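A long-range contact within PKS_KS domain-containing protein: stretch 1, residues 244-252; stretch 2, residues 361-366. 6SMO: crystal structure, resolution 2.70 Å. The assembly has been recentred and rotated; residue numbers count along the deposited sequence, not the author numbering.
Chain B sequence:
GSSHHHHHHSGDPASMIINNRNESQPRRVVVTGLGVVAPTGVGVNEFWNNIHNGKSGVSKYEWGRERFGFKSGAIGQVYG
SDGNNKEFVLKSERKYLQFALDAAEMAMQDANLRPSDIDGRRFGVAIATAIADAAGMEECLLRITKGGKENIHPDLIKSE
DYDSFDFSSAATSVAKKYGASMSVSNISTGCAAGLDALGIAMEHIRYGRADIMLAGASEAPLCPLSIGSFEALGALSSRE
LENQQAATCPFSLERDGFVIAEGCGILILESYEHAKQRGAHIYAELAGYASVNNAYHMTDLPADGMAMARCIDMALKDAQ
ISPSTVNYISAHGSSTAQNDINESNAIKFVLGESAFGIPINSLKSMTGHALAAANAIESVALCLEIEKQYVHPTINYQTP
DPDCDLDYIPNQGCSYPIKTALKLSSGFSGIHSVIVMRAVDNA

Stretch 1, residues 244-252: QQAATCPFS
Stretch 2 361-366: NSLKSM

Two segments of one chain, at least 111 residues apart in sequence where they touch, meet with T248 beside S365 (CA to CA 5.2 Å). Q244 to A247 have helical phi/psi, with one backbone bond, A247 N to Q244 O (3.3 Å), and stay largely clear of stretch 2. The chain then extends at T248 (-97/106), whose side chain points toward stretch 2 in the t rotamer (chi1 174°). Its OG1 donates to K364 O at 2.7 Å, the sole hydrogen bond across the contact, while its CG2 packs 3.4 Å from S365 O. C249 (-139/80, chi1 p) turns its side chain away and opens a type II turn ending at S252, closed by a weak bond from S252 N to C249 O (3.4 Å). At the turn's corners, P250 (-61/135, C-gamma exo) and F251 (73/6) both point toward stretch 2. The proline ring packs against two serines: CD lies 3.5 Å from S365 CB, and CG 3.7 Å from S362 OG. Those serines are themselves linked, S365 OG (chi1 p) donating to S362 O at 3.0 Å, and S362 OG (chi1 t) caps the following helix through a weak bond from K364 N (3.5 Å). F251 (chi1 -51°, chi2 -70°) brings CE2 obliquely to 4.3 Å from S362 CB.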

# COMPACT_ATOMS: atom_id res chain seq x y z
N GLN B 244 24.24 -17.87 9.55
CA GLN B 244 23.10 -17.36 8.75
C GLN B 244 22.53 -16.08 9.38
O GLN B 244 21.83 -15.34 8.66
CB GLN B 244 22.01 -18.44 8.61
CG GLN B 244 22.37 -19.53 7.61
CD GLN B 244 22.41 -19.04 6.19
OE1 GLN B 244 21.67 -18.15 5.79
NE2 GLN B 244 23.30 -19.63 5.40
N GLN B 245 22.82 -15.84 10.66
CA GLN B 245 22.40 -14.61 11.40
C GLN B 245 23.14 -13.39 10.83
O GLN B 245 22.58 -12.27 10.93
CB GLN B 245 22.66 -14.76 12.90
CG GLN B 245 21.76 -15.78 13.57
CD GLN B 245 21.94 -15.81 15.07
OE1 GLN B 245 23.04 -15.61 15.59
NE2 GLN B 245 20.85 -16.07 15.78
N ALA B 246 24.34 -13.59 10.27
CA ALA B 246 25.21 -12.53 9.70
C ALA B 246 24.74 -12.14 8.30
O ALA B 246 25.26 -11.13 7.77
CB ALA B 246 26.64 -13.00 9.69
N ALA B 247 23.79 -12.89 7.71
CA ALA B 247 23.26 -12.68 6.34
C ALA B 247 22.67 -11.28 6.20
O ALA B 247 22.77 -10.70 5.10
CB ALA B 247 22.25 -13.75 6.01
N THR B 248 22.06 -10.75 7.27
CA THR B 248 21.57 -9.35 7.37
C THR B 248 22.63 -8.51 8.10
O THR B 248 22.79 -8.68 9.32
CB THR B 248 20.17 -9.27 8.02
OG1 THR B 248 19.85 -7.89 8.19
CG2 THR B 248 20.06 -9.98 9.35
N CYS B 249 23.36 -7.67 7.35
CA CYS B 249 24.47 -6.81 7.84
C CYS B 249 24.37 -5.43 7.19
O CYS B 249 25.07 -5.15 6.22
CB CYS B 249 25.82 -7.45 7.54
SG CYS B 249 26.00 -8.03 5.84
N PRO B 250 23.48 -4.54 7.69
CA PRO B 250 23.32 -3.20 7.13
C PRO B 250 24.59 -2.33 7.19
O PRO B 250 25.24 -2.32 8.22
CB PRO B 250 22.22 -2.56 8.00
CG PRO B 250 21.49 -3.74 8.61
CD PRO B 250 22.56 -4.79 8.81
N PHE B 251 24.90 -1.66 6.08
CA PHE B 251 26.01 -0.68 5.91
C PHE B 251 27.37 -1.40 5.85
O PHE B 251 28.40 -0.69 5.79
CB PHE B 251 25.99 0.38 7.01
CG PHE B 251 24.65 1.05 7.21
CD1 PHE B 251 24.16 1.93 6.25
CD2 PHE B 251 23.88 0.80 8.34
CE1 PHE B 251 22.93 2.54 6.43
CE2 PHE B 251 22.66 1.42 8.51
CZ PHE B 251 22.18 2.29 7.56
N SER B 252 27.38 -2.74 5.84
CA SER B 252 28.60 -3.58 5.71
C SER B 252 28.90 -3.80 4.22
O SER B 252 27.96 -3.79 3.41
CB SER B 252 28.44 -4.89 6.43
OG SER B 252 28.24 -4.68 7.82
N ASN B 361 21.16 3.80 13.00
CA ASN B 361 21.06 2.33 13.19
C ASN B 361 19.96 1.74 12.31
O ASN B 361 19.12 2.50 11.79
CB ASN B 361 20.86 1.94 14.66
CG ASN B 361 19.63 2.57 15.29
OD1 ASN B 361 18.85 3.24 14.62
ND2 ASN B 361 19.46 2.35 16.58
N SER B 362 19.99 0.41 12.15
CA SER B 362 18.97 -0.42 11.47
C SER B 362 18.62 -1.61 12.37
O SER B 362 19.55 -2.35 12.75
CB SER B 362 19.46 -0.88 10.12
OG SER B 362 18.51 -1.73 9.50
N LEU B 363 17.34 -1.79 12.69
CA LEU B 363 16.84 -2.91 13.54
C LEU B 363 16.82 -4.21 12.72
O LEU B 363 16.81 -5.29 13.34
CB LEU B 363 15.44 -2.57 14.06
CG LEU B 363 14.98 -3.39 15.27
CD1 LEU B 363 15.66 -2.93 16.54
CD2 LEU B 363 13.47 -3.33 15.42
N LYS B 364 16.82 -4.10 11.39
CA LYS B 364 16.72 -5.25 10.44
C LYS B 364 17.96 -6.14 10.53
O LYS B 364 17.92 -7.25 9.96
CB LYS B 364 16.51 -4.75 9.01
CG LYS B 364 15.18 -4.05 8.75
CD LYS B 364 14.99 -3.65 7.30
CE LYS B 364 13.67 -2.94 7.03
NZ LYS B 364 13.63 -1.59 7.63
N SER B 365 19.03 -5.68 11.20
CA SER B 365 20.26 -6.48 11.47
C SER B 365 19.95 -7.60 12.48
O SER B 365 20.64 -8.63 12.42
CB SER B 365 21.38 -5.60 11.97
OG SER B 365 21.02 -4.93 13.17
N MET B 366 18.97 -7.38 13.36
CA MET B 366 18.53 -8.35 14.40
C MET B 366 17.21 -9.00 13.99
O MET B 366 17.10 -10.24 14.12
CB MET B 366 18.35 -7.65 15.76
CG MET B 366 19.62 -6.97 16.25
SD MET B 366 19.43 -6.27 17.91
CE MET B 366 19.26 -4.53 17.51